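Local coordinates for sugar-binding transcriptional regulator, LacI family (PDB 3CS3), which probably regulates transcription as a LacI-family DNA-binding repressor, here represented by the domain that in this family senses small sugar-like effectors, at residues A[193-196]-A[197-200]; A[88-92]-A[93-97]; A[140-143]-A[144-148]; A[16-20]-A[21-25]; A[30-33]-A[34-38]. All coordinates share one frame; numbering follows the deposited sequence.

Interaction 1. Residues A[193-196]-A[197-200]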
# COMPACT_ATOMS: atom_id res chain seq x y z
N TYR A 193 -9.03 16.33 -0.63
CA TYR A 193 -9.16 16.55 0.82
C TYR A 193 -7.95 17.27 1.41
O TYR A 193 -8.12 18.21 2.19
CB TYR A 193 -9.33 15.22 1.56
CG TYR A 193 -10.75 14.71 1.69
CD1 TYR A 193 -11.42 14.18 0.59
CD2 TYR A 193 -11.39 14.72 2.91
CE1 TYR A 193 -12.72 13.70 0.71
CE2 TYR A 193 -12.69 14.24 3.05
CZ TYR A 193 -13.34 13.73 1.94
OH TYR A 193 -14.62 13.25 2.06
N LYS A 194 -6.75 16.83 1.03
CA LYS A 194 -5.50 17.43 1.49
C LYS A 194 -5.42 18.94 1.25
O LYS A 194 -5.14 19.70 2.18
CB LYS A 194 -4.29 16.74 0.85
CG LYS A 194 -3.48 15.87 1.79
CD LYS A 194 -4.05 14.46 1.96
CE LYS A 194 -3.19 13.65 2.92
NZ LYS A 194 -3.28 12.18 2.70
N TYR A 195 -5.69 19.36 0.01
CA TYR A 195 -5.63 20.78 -0.35
C TYR A 195 -6.74 21.61 0.29
O TYR A 195 -6.51 22.76 0.68
CB TYR A 195 -5.63 20.97 -1.87
CG TYR A 195 -5.43 22.41 -2.29
CD1 TYR A 195 -6.52 23.21 -2.64
CD2 TYR A 195 -4.16 22.98 -2.31
CE1 TYR A 195 -6.34 24.54 -3.01
CE2 TYR A 195 -3.98 24.31 -2.67
CZ TYR A 195 -5.07 25.08 -3.02
OH TYR A 195 -4.89 26.39 -3.39
N VAL A 196 -7.94 21.04 0.39
CA VAL A 196 -9.10 21.72 0.98
C VAL A 196 -8.91 21.95 2.49
O VAL A 196 -9.41 22.94 3.05
CB VAL A 196 -10.43 21.00 0.63
CG1 VAL A 196 -11.61 21.52 1.43
CG2 VAL A 196 -10.72 21.15 -0.86
N ALA A 197 -8.14 21.07 3.13
CA ALA A 197 -7.73 21.23 4.52
C ALA A 197 -6.81 22.44 4.73
O ALA A 197 -6.69 22.95 5.84
CB ALA A 197 -7.07 19.95 5.03
N GLU A 198 -6.16 22.89 3.65
CA GLU A 198 -5.33 24.09 3.68
C GLU A 198 -6.08 25.35 3.22
O GLU A 198 -5.46 26.39 2.99
CB GLU A 198 -4.07 23.89 2.82
CG GLU A 198 -3.15 22.77 3.29
CD GLU A 198 -2.05 22.45 2.29
OE1 GLU A 198 -1.44 21.37 2.39
OE2 GLU A 198 -1.79 23.28 1.39
N THR A 199 -7.40 25.24 3.08
CA THR A 199 -8.23 26.37 2.64
C THR A 199 -9.43 26.61 3.55
O THR A 199 -9.68 25.83 4.48
CB THR A 199 -8.77 26.19 1.19
OG1 THR A 199 -9.70 25.10 1.14
CG2 THR A 199 -7.65 25.97 0.17
N ASN A 200 -10.16 27.68 3.27
CA ASN A 200 -11.38 28.04 4.00
C ASN A 200 -12.60 27.23 3.55
O ASN A 200 -13.69 27.35 4.13
CB ASN A 200 -11.66 29.55 3.89
CG ASN A 200 -11.71 30.04 2.44
OD1 ASN A 200 -10.73 29.93 1.70
ND2 ASN A 200 -12.85 30.60 2.05

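Interaction 2. Residues A[88-92]-A[93-97]. With SO4 (sulfate ion), chain B; SO4 (sulfate ion), chain E.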
# COMPACT_ATOMS: atom_id res chain seq x y z
N ARG A 88 -7.35 -3.68 -19.06
CA ARG A 88 -7.58 -3.46 -20.49
C ARG A 88 -8.31 -4.64 -21.14
O ARG A 88 -8.43 -5.70 -20.53
CB ARG A 88 -6.25 -3.24 -21.22
CG ARG A 88 -5.39 -4.48 -21.37
CD ARG A 88 -3.95 -4.11 -21.65
NE ARG A 88 -3.27 -3.69 -20.43
CZ ARG A 88 -2.06 -3.16 -20.39
NH1 ARG A 88 -1.52 -2.84 -19.22
NH2 ARG A 88 -1.36 -2.98 -21.50
N THR A 89 -8.80 -4.43 -22.36
CA THR A 89 -9.43 -5.51 -23.13
C THR A 89 -8.44 -6.11 -24.11
O THR A 89 -7.46 -5.48 -24.50
CB THR A 89 -10.68 -5.04 -23.92
OG1 THR A 89 -10.31 -3.98 -24.81
CG2 THR A 89 -11.79 -4.58 -22.99
N THR A 90 -8.72 -7.34 -24.51
CA THR A 90 -7.83 -8.10 -25.38
C THR A 90 -8.63 -9.06 -26.25
O THR A 90 -9.79 -9.37 -25.95
CB THR A 90 -6.78 -8.87 -24.55
OG1 THR A 90 -5.81 -9.46 -25.42
CG2 THR A 90 -7.45 -9.95 -23.70
N GLU A 91 -8.01 -9.52 -27.33
CA GLU A 91 -8.62 -10.50 -28.21
C GLU A 91 -7.63 -11.63 -28.49
O GLU A 91 -7.98 -12.65 -29.10
CB GLU A 91 -9.08 -9.84 -29.51
CG GLU A 91 -10.38 -10.42 -30.08
CD GLU A 91 -11.57 -10.25 -29.14
OE1 GLU A 91 -11.96 -9.09 -28.88
OE2 GLU A 91 -12.10 -11.27 -28.66
N HIS A 92 -6.41 -11.43 -28.01
CA HIS A 92 -5.31 -12.37 -28.19
C HIS A 92 -5.56 -13.67 -27.42
O HIS A 92 -6.16 -13.66 -26.34
CB HIS A 92 -4.01 -11.72 -27.72
CG HIS A 92 -2.77 -12.41 -28.20
ND1 HIS A 92 -2.03 -13.26 -27.40
CD2 HIS A 92 -2.13 -12.37 -29.39
CE1 HIS A 92 -0.99 -13.71 -28.08
NE2 HIS A 92 -1.03 -13.19 -29.30
N ARG A 93 -5.11 -14.78 -28.00
CA ARG A 93 -5.16 -16.07 -27.31
C ARG A 93 -4.10 -16.07 -26.21
O ARG A 93 -3.10 -15.36 -26.31
CB ARG A 93 -4.97 -17.24 -28.28
CG ARG A 93 -3.68 -17.24 -29.09
CD ARG A 93 -3.33 -18.64 -29.57
NE ARG A 93 -2.93 -19.51 -28.46
CZ ARG A 93 -2.67 -20.81 -28.58
NH1 ARG A 93 -2.32 -21.51 -27.51
NH2 ARG A 93 -2.75 -21.41 -29.76
N ASN A 94 -4.34 -16.88 -25.17
CA ASN A 94 -3.53 -16.90 -23.94
C ASN A 94 -3.72 -15.72 -22.99
O ASN A 94 -3.05 -15.64 -21.96
CB ASN A 94 -2.03 -17.14 -24.23
CG ASN A 94 -1.61 -18.57 -23.98
OD1 ASN A 94 -2.11 -19.23 -23.07
ND2 ASN A 94 -0.67 -19.05 -24.78
N ILE A 95 -4.62 -14.80 -23.34
CA ILE A 95 -4.94 -13.68 -22.46
C ILE A 95 -6.44 -13.66 -22.12
O ILE A 95 -7.27 -13.87 -22.99
CB ILE A 95 -4.47 -12.31 -23.03
CG1 ILE A 95 -3.02 -12.41 -23.55
CG2 ILE A 95 -4.55 -11.22 -21.96
CD1 ILE A 95 -2.52 -11.19 -24.30
N ARG A 96 -6.75 -13.44 -20.85
CA ARG A 96 -8.13 -13.24 -20.41
C ARG A 96 -8.27 -11.94 -19.62
O ARG A 96 -7.27 -11.37 -19.21
CB ARG A 96 -8.61 -14.42 -19.56
CG ARG A 96 -8.70 -15.72 -20.33
CD ARG A 96 -9.72 -15.66 -21.48
NE ARG A 96 -9.89 -17.00 -22.02
CZ ARG A 96 -9.19 -17.49 -23.04
NH1 ARG A 96 -8.29 -16.74 -23.66
NH2 ARG A 96 -9.39 -18.74 -23.45
N GLN A 97 -9.51 -11.49 -19.41
CA GLN A 97 -9.79 -10.23 -18.73
C GLN A 97 -10.61 -10.43 -17.48
O GLN A 97 -11.61 -11.14 -17.51
CB GLN A 97 -10.57 -9.28 -19.64
CG GLN A 97 -10.03 -9.08 -21.03
CD GLN A 97 -11.10 -8.59 -22.00
OE1 GLN A 97 -10.87 -8.55 -23.21
NE2 GLN A 97 -12.26 -8.22 -21.48
S SO4 B . -6.76 -19.54 -25.62
O1 SO4 B . -6.31 -20.08 -26.90
O2 SO4 B . -5.63 -19.49 -24.70
O3 SO4 B . -7.30 -18.20 -25.83
O4 SO4 B . -7.80 -20.41 -25.06
S SO4 E . -12.65 -19.78 -22.71
O1 SO4 E . -12.90 -18.35 -22.58
O2 SO4 E . -11.45 -20.15 -21.97
O3 SO4 E . -13.79 -20.53 -22.19
O4 SO4 E . -12.46 -20.10 -24.13

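Interaction 3. Residues A[140-143]-A[144-148]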
# COMPACT_ATOMS: atom_id res chain seq x y z
N SER A 140 -19.61 8.89 -18.22
CA SER A 140 -19.83 10.12 -17.47
C SER A 140 -20.28 11.26 -18.38
O SER A 140 -21.30 11.88 -18.12
CB SER A 140 -18.57 10.54 -16.71
OG SER A 140 -18.18 9.55 -15.78
N THR A 141 -19.50 11.50 -19.44
CA THR A 141 -19.78 12.56 -20.41
C THR A 141 -21.11 12.34 -21.15
O THR A 141 -21.86 13.30 -21.35
CB THR A 141 -18.64 12.73 -21.43
OG1 THR A 141 -18.43 11.49 -22.12
CG2 THR A 141 -17.35 13.14 -20.74
N ARG A 142 -21.39 11.09 -21.54
CA ARG A 142 -22.66 10.72 -22.18
C ARG A 142 -23.88 11.05 -21.31
O ARG A 142 -24.85 11.65 -21.80
CB ARG A 142 -22.66 9.24 -22.56
CG ARG A 142 -24.00 8.70 -23.07
CD ARG A 142 -23.97 7.19 -23.28
NE ARG A 142 -24.08 6.43 -22.03
CZ ARG A 142 -23.97 5.10 -21.93
NH1 ARG A 142 -24.09 4.52 -20.75
NH2 ARG A 142 -23.73 4.36 -23.01
N GLU A 143 -23.83 10.69 -20.03
CA GLU A 143 -24.95 10.93 -19.13
C GLU A 143 -25.10 12.40 -18.74
O GLU A 143 -26.22 12.87 -18.53
CB GLU A 143 -24.86 10.06 -17.88
CG GLU A 143 -25.01 8.56 -18.12
CD GLU A 143 -26.41 8.16 -18.57
OE1 GLU A 143 -27.40 8.70 -18.03
OE2 GLU A 143 -26.51 7.29 -19.46
N LEU A 144 -23.98 13.12 -18.64
CA LEU A 144 -24.02 14.54 -18.32
C LEU A 144 -24.61 15.35 -19.47
O LEU A 144 -25.40 16.27 -19.25
CB LEU A 144 -22.63 15.07 -17.91
CG LEU A 144 -22.12 14.62 -16.54
CD1 LEU A 144 -20.69 15.05 -16.33
CD2 LEU A 144 -23.00 15.07 -15.37
N THR A 145 -24.22 14.99 -20.69
CA THR A 145 -24.79 15.53 -21.92
C THR A 145 -26.30 15.26 -21.98
O THR A 145 -27.10 16.19 -22.19
CB THR A 145 -24.08 14.94 -23.16
OG1 THR A 145 -22.68 15.20 -23.07
CG2 THR A 145 -24.63 15.52 -24.47
N ARG A 146 -26.68 14.00 -21.76
CA ARG A 146 -28.07 13.55 -21.75
C ARG A 146 -28.96 14.39 -20.84
O ARG A 146 -30.10 14.71 -21.20
CB ARG A 146 -28.14 12.07 -21.34
CG ARG A 146 -29.53 11.44 -21.32
CD ARG A 146 -29.45 9.92 -21.25
NE ARG A 146 -29.20 9.34 -22.57
CZ ARG A 146 -28.39 8.30 -22.79
NH1 ARG A 146 -27.72 7.73 -21.80
NH2 ARG A 146 -28.24 7.84 -24.03
N PHE A 147 -28.44 14.78 -19.68
CA PHE A 147 -29.22 15.54 -18.71
C PHE A 147 -28.90 17.05 -18.71
O PHE A 147 -29.38 17.78 -17.85
CB PHE A 147 -29.09 14.92 -17.31
CG PHE A 147 -29.80 13.61 -17.18
CD1 PHE A 147 -31.16 13.56 -16.91
CD2 PHE A 147 -29.11 12.41 -17.38
CE1 PHE A 147 -31.83 12.35 -16.81
CE2 PHE A 147 -29.77 11.19 -17.28
CZ PHE A 147 -31.13 11.15 -17.00
N GLY A 148 -28.12 17.49 -19.69
CA GLY A 148 -27.87 18.91 -19.91
C GLY A 148 -26.94 19.55 -18.90
O GLY A 148 -26.99 20.76 -18.68

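Interaction 4. Residues A[16-20]-A[21-25]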
# COMPACT_ATOMS: atom_id res chain seq x y z
N ALA A 16 0.97 -1.04 -10.71
CA ALA A 16 1.42 0.29 -11.11
C ALA A 16 1.89 1.15 -9.94
O ALA A 16 2.61 2.13 -10.14
CB ALA A 16 0.32 0.99 -11.87
N ASP A 17 1.51 0.75 -8.73
CA ASP A 17 1.73 1.52 -7.50
C ASP A 17 1.16 2.94 -7.45
O ASP A 17 1.81 3.88 -6.99
CB ASP A 17 3.19 1.46 -7.00
CG ASP A 17 3.38 0.45 -5.87
OD1 ASP A 17 3.98 0.82 -4.83
OD2 ASP A 17 2.92 -0.71 -6.00
N TYR A 18 -0.06 3.08 -7.96
CA TYR A 18 -0.98 4.07 -7.43
C TYR A 18 -1.88 3.35 -6.43
O TYR A 18 -1.85 3.65 -5.23
CB TYR A 18 -1.80 4.83 -8.50
CG TYR A 18 -2.20 4.07 -9.76
CD1 TYR A 18 -1.54 4.30 -10.96
CD2 TYR A 18 -3.28 3.17 -9.76
CE1 TYR A 18 -1.91 3.63 -12.12
CE2 TYR A 18 -3.65 2.49 -10.92
CZ TYR A 18 -2.96 2.73 -12.10
OH TYR A 18 -3.33 2.06 -13.24
N GLY A 19 -2.60 2.33 -6.92
CA GLY A 19 -3.74 1.72 -6.24
C GLY A 19 -3.55 0.99 -4.92
O GLY A 19 -4.29 0.04 -4.64
N GLY A 20 -2.60 1.44 -4.10
CA GLY A 20 -2.32 0.87 -2.78
C GLY A 20 -3.48 0.99 -1.81
O GLY A 20 -3.45 0.43 -0.72
N SER A 21 -4.51 1.73 -2.23
CA SER A 21 -5.74 1.86 -1.48
C SER A 21 -6.64 0.63 -1.69
O SER A 21 -7.57 0.40 -0.92
CB SER A 21 -6.46 3.15 -1.88
OG SER A 21 -7.49 2.92 -2.83
N PHE A 22 -6.36 -0.14 -2.74
CA PHE A 22 -7.06 -1.41 -2.95
C PHE A 22 -6.14 -2.62 -3.14
O PHE A 22 -6.63 -3.76 -3.14
CB PHE A 22 -8.12 -1.30 -4.08
CG PHE A 22 -7.54 -1.10 -5.46
CD1 PHE A 22 -7.34 0.19 -5.96
CD2 PHE A 22 -7.24 -2.18 -6.27
CE1 PHE A 22 -6.82 0.38 -7.23
CE2 PHE A 22 -6.72 -2.00 -7.55
CZ PHE A 22 -6.51 -0.71 -8.03
N TYR A 23 -4.84 -2.38 -3.30
CA TYR A 23 -3.86 -3.44 -3.61
C TYR A 23 -3.79 -4.53 -2.56
O TYR A 23 -3.78 -5.70 -2.89
CB TYR A 23 -2.45 -2.89 -3.85
CG TYR A 23 -2.24 -2.27 -5.21
CD1 TYR A 23 -3.07 -2.58 -6.29
CD2 TYR A 23 -1.18 -1.39 -5.43
CE1 TYR A 23 -2.87 -2.01 -7.54
CE2 TYR A 23 -0.97 -0.82 -6.68
CZ TYR A 23 -1.82 -1.13 -7.73
OH TYR A 23 -1.62 -0.56 -8.97
N GLY A 24 -3.75 -4.12 -1.29
CA GLY A 24 -3.62 -5.05 -0.17
C GLY A 24 -4.67 -6.15 -0.18
O GLY A 24 -4.36 -7.33 0.01
N GLU A 25 -5.92 -5.77 -0.42
CA GLU A 25 -7.03 -6.71 -0.41
C GLU A 25 -7.19 -7.44 -1.75
O GLU A 25 -7.72 -8.55 -1.80
CB GLU A 25 -8.33 -6.04 0.06
CG GLU A 25 -8.50 -4.57 -0.34
CD GLU A 25 -7.89 -3.58 0.65
OE1 GLU A 25 -8.28 -3.61 1.84
OE2 GLU A 25 -7.06 -2.74 0.24
O HOH W 1 -4.48 -1.68 0.61
O HOH W 2 -1.80 -1.82 -0.66

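Interaction 5. Residues A[30-33]-A[34-38]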
# COMPACT_ATOMS: atom_id res chain seq x y z
N ILE A 30 -5.73 -12.67 -4.55
CA ILE A 30 -4.85 -13.39 -5.48
C ILE A 30 -4.13 -14.53 -4.74
O ILE A 30 -4.21 -15.69 -5.17
CB ILE A 30 -3.84 -12.44 -6.20
CG1 ILE A 30 -4.57 -11.44 -7.10
CG2 ILE A 30 -2.88 -13.23 -7.06
CD1 ILE A 30 -3.66 -10.42 -7.80
N LYS A 31 -3.47 -14.19 -3.63
CA LYS A 31 -2.78 -15.15 -2.77
C LYS A 31 -3.62 -16.36 -2.37
O LYS A 31 -3.16 -17.49 -2.51
CB LYS A 31 -2.27 -14.47 -1.49
CG LYS A 31 -0.79 -14.18 -1.47
CD LYS A 31 -0.38 -13.41 -0.20
CE LYS A 31 -0.79 -14.12 1.10
NZ LYS A 31 0.05 -15.31 1.42
N LYS A 32 -4.83 -16.10 -1.88
CA LYS A 32 -5.73 -17.15 -1.41
C LYS A 32 -6.20 -18.04 -2.55
O LYS A 32 -6.31 -19.26 -2.38
CB LYS A 32 -6.93 -16.54 -0.67
CG LYS A 32 -7.59 -17.47 0.36
CD LYS A 32 -8.77 -18.25 -0.21
CE LYS A 32 -9.37 -19.22 0.82
NZ LYS A 32 -8.52 -20.43 1.04
N GLY A 33 -6.46 -17.44 -3.71
CA GLY A 33 -6.90 -18.19 -4.88
C GLY A 33 -5.79 -19.06 -5.46
O GLY A 33 -6.05 -20.17 -5.92
N LEU A 34 -4.57 -18.54 -5.42
CA LEU A 34 -3.41 -19.26 -5.94
C LEU A 34 -2.95 -20.39 -5.01
O LEU A 34 -2.51 -21.44 -5.50
CB LEU A 34 -2.25 -18.30 -6.22
CG LEU A 34 -2.39 -17.33 -7.39
CD1 LEU A 34 -1.14 -16.47 -7.51
CD2 LEU A 34 -2.65 -18.07 -8.69
N ALA A 35 -3.05 -20.18 -3.70
CA ALA A 35 -2.63 -21.17 -2.70
C ALA A 35 -3.40 -22.49 -2.79
O ALA A 35 -2.84 -23.55 -2.52
CB ALA A 35 -2.72 -20.60 -1.29
N LEU A 36 -4.68 -22.40 -3.18
CA LEU A 36 -5.53 -23.58 -3.37
C LEU A 36 -5.00 -24.51 -4.46
O LEU A 36 -5.24 -25.72 -4.42
CB LEU A 36 -6.97 -23.16 -3.72
CG LEU A 36 -7.78 -22.40 -2.66
CD1 LEU A 36 -9.04 -21.82 -3.28
CD2 LEU A 36 -8.11 -23.30 -1.47
N PHE A 37 -4.28 -23.94 -5.42
CA PHE A 37 -3.66 -24.69 -6.50
C PHE A 37 -2.15 -24.81 -6.32
O PHE A 37 -1.43 -25.11 -7.28
CB PHE A 37 -3.99 -24.04 -7.85
CG PHE A 37 -5.45 -24.03 -8.17
CD1 PHE A 37 -6.08 -25.19 -8.62
CD2 PHE A 37 -6.20 -22.87 -8.02
CE1 PHE A 37 -7.44 -25.18 -8.92
CE2 PHE A 37 -7.56 -22.86 -8.32
CZ PHE A 37 -8.18 -24.02 -8.77
N ASP A 38 -1.68 -24.59 -5.09
CA ASP A 38 -0.25 -24.62 -4.72
C ASP A 38 0.63 -23.67 -5.54
O ASP A 38 1.79 -23.97 -5.83
CB ASP A 38 0.33 -26.05 -4.75
CG ASP A 38 -0.47 -27.02 -3.91
OD1 ASP A 38 -0.99 -28.01 -4.48
OD2 ASP A 38 -0.57 -26.80 -2.68

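Interaction 1. Residues A[193-196]-A[197-200]
Thr199 closes the end of helix 186-196 by folding back on Val196. Its hydroxyl OG1 gives a hydrogen bond to Val196 O at 2.9 Å, and Thr199 N reaches the same oxygen at 3.1 Å. Both donors come from one face of the Val196 carbonyl, the amide standing well above its plane and the hydroxyl tilted only modestly from it. The threonine torsion explains this double grip: with chi1 at 66°, OG1 sits between its own backbone N and carbonyl carbon and is turned back toward the helix. The other branch, Thr199 CG2, lies 3.4 Å from Tyr195 O and 3.7 Å from Tyr195 CE1, the two side chains crossing at about a right angle. Tyr195 brings its ring to that methyl because CG is anti to the backbone N (chi1 -174°).

Behind this first shell, the backbone changes from helix to turn. Ala197 N still makes the helical bond to Tyr193 O at 3.0 Å, whereas Glu198 N shortens its span to Tyr195 O, also 3.0 Å away. A type I beta turn from Val196 to Thr199 completes the exit, a compact example of a helix terminus in which a side-chain hydroxyl adds to the backbone bonds.

Outward, Glu198 OE2 is hydrogen-bonded to Tyr164 OH, and the Tyr164 ring meets Tyr195 edge-to-face. Lys194 NZ makes salt bridges with Glu160 and with Glu216 of the second subunit. The helix end is thus packed between helix 160-170, beside Tyr195, and strand 207-210, where Val196 touches Ile207.

Interaction 2. Residues A[88-92]-A[93-97]
A type II beta turn from His92 to Ile95 leads the loop after strand 82-85 into strand 95-100, and the chain folds back so that Gln97 meets Thr90. The side chain of Gln97, extended beyond CG, passes Thr90 in the opposite direction, and its OE1 accepts a hydrogen bond from Thr90 N at 2.8 Å, nearly straight at 163° but with the donor above the amide plane. Next to this polar link Thr90 CG2 meets Ile95 CG2 at 3.6 Å. Ile95 also reaches along its other branch to the histidine, CD1 lying 3.8 Å from His92 CB, while its side chain packs inward on Ala77 and Val85.

At the turn, Asn94 N donates to O2 of the chain B sulfate at 2.9 Å, and the Arg93 guanidinium has O1 of that ion over one face. The sulfates probably come from the crystallisation liquor. Arg96 contacts both ions: a bend at chi2 (-63°) turns its guanidinium back along the strand, where NH1 also donates to Ile95 O. In the guanidinium plane Arg96 NH1 meets O3 of the chain B sulfate at 2.8 Å, while Arg96 NH2 bridges the two ions, reaching chain B O4 at 2.8 Å and chain E O2 at 2.9 Å.

Interaction 3. Residues A[140-143]-A[144-148]
The backbone here forms the last turns of helix 131-146, with Leu144, Thr145, Arg146 and Phe147 each bonded from N to the carbonyl four residues earlier, after which a Schellman motif ends the helix. Gly148 is its C-prime residue, with positive phi and a bond from its N to Thr145 O. The helix belongs to a beta-alpha-beta unit with strands 121-125 and 151-155.

Thr145 adds a side-chain bond to this pattern. Its OG1 donates to Thr141 O at 2.7 Å while Thr145 N holds the same oxygen at 3.0 Å, the two arriving from opposite faces of the carbonyl plane. A chi1 of -57° sets the hydroxyl beside the threonine's own N, facing back down the helix.

On another side of the helix, Glu143 and Arg146 run alongside each other as part of a charge network. Glu143 bends at chi2 (-67°) and brings OE2 to 2.7 Å from Arg146 NH1, a salt bridge whose hydrogen bond is weak because it is strongly bent (116° at the hydrogen). Arg142 joins through a long bridge from NE to the same OE2. The acidic group therefore lies close to both arginines, whose like charges approach each other to 3.9 Å between Arg142 NE and Arg146 NH1; its carboxylate would be expected to ease that repulsion.

Buried Leu144 faces Ile110 of helix 102-115 and Val121, while Phe147 packs on Val114. The Phe147 ring also runs beside Glu143, turning its edge to the backbone, with Phe147 CD2 3.1 Å from Glu143 O in the ring plane.

Interaction 4. Residues A[16-20]-A[21-25]
Tyr23 reaches back from the first turn of helix 23-35 across the loop that precedes it. Its CG is anti to its carbonyl carbon (chi1 -78°), which lays the ring along the loop and carries OH to the chain's exit from strand 10-15. There Tyr23 OH accepts a hydrogen bond from Ala16 N at 3.2 Å and a weak one from Asp17 N. One ring face is covered by Gly19: its CA makes a CH-pi contact 3.8 Å from the Tyr23 centroid, and its carbonyl oxygen lies over the same ring, offset toward the rim.

Phe22, at the N-cap position, turns differently. With chi1 at 68°, CG lies between its backbone N and carbonyl carbon, which brings the ring to the Gly19 carbonyl, so that Gly19 O stands over one Phe22 face, 3.3 Å from CD1. Gly19 thus sits in the corner formed by the faces of two aromatic rings, its CA 3.5 Å from Phe22 CE1. Gly19 O also accepts a hydrogen bond from Phe22 N at 2.8 Å. A weak bond to the same oxygen comes from the next amide, that of Tyr23. Beyond it, water 1 links Gly20 O, Gly24 N and Glu25 OE2.

The Phe22 side chain lies about 3 Å from a bound glycerol, probably from the crystallisation liquor but consistent with an effector pocket between the lobes as in LacI relatives. Tyr18 meets Phe158, Asp17 packs on Leu27 of the second subunit, and Phe22 and Glu25 touch Lys232 of helix 232-247, so the loop links strand 10-15 to helix 23-35 beside that helix.

Interaction 5. Residues A[30-33]-A[34-38]
Leu34 begins the closing turn of helix 23-35 by lying alongside Ile30, pointing the same way, with its CD1 3.7 Å from Ile30 CG2. Its CG is anti to the carbonyl carbon (chi1 -70°), which directs the branch back over the preceding turn, and Leu34 CG also comes within 3.3 Å of Ile30 O. The backbone follows the same pairing, Leu34 N bonding to Ile30 O at 2.9 Å. Both side chains are buried, Leu34 against Ala240 and Ile243 of helix 232-247 and Ile30 against Val13 of strand 10-15, while both touch Met41 of strand 40-45.

Ala35 repeats the backbone bond, from its N to Lys31 O at 2.9 Å, and rests its methyl beside that oxygen. With Leu36 the chain turns to the exposed side. Leu36 CG lies 3.5 Å from Lys32 O, and Leu36 CD2 meets Lys32 NZ at 3.8 Å; the lysine bends at chi2 and chi4, so its ammonium end rather than its methylene stem does the touching in this conformer, one of two deposited.

Phe37 directs its ring edge to the backbone, Phe37 CD2 being 3.4 Å from Gly33 O, and its ring also touches Ile244. Asp38, with positive phi, is the C-prime residue of a Schellman motif, its N bonded to Ala35 O as a type I turn from Ala35 ends the helix.

The chemistry thus divides by side: aliphatic side chains pack the helix against the sheet and helix 232-247, whereas on the exposed side a lysine end meets Leu36 in a contact with no directional bond; the backbone bonds serve both sides.

Overall arrangement
Four of the five contacts sit at helix termini. Interactions 4 and 5 mark the start and end of helix 23-35, their centres about 19 Å apart; interactions 3 and 5 each end a helix of a beta-alpha-beta unit with a Schellman motif, but in different sheets, their centres about 42 Å apart. Interaction 1 closes a helix with a hydroxyl instead. Interaction 2, the surface contact, leads into a strand and gathers sulfate. The others are partly buried: aromatic rings around glycine dominate interaction 4, closest to the chain's centre, aliphatic packing interaction 5, and a salt-bridge network the outer side of interaction 3. Interactions 1 and 4 also reach the second subunit.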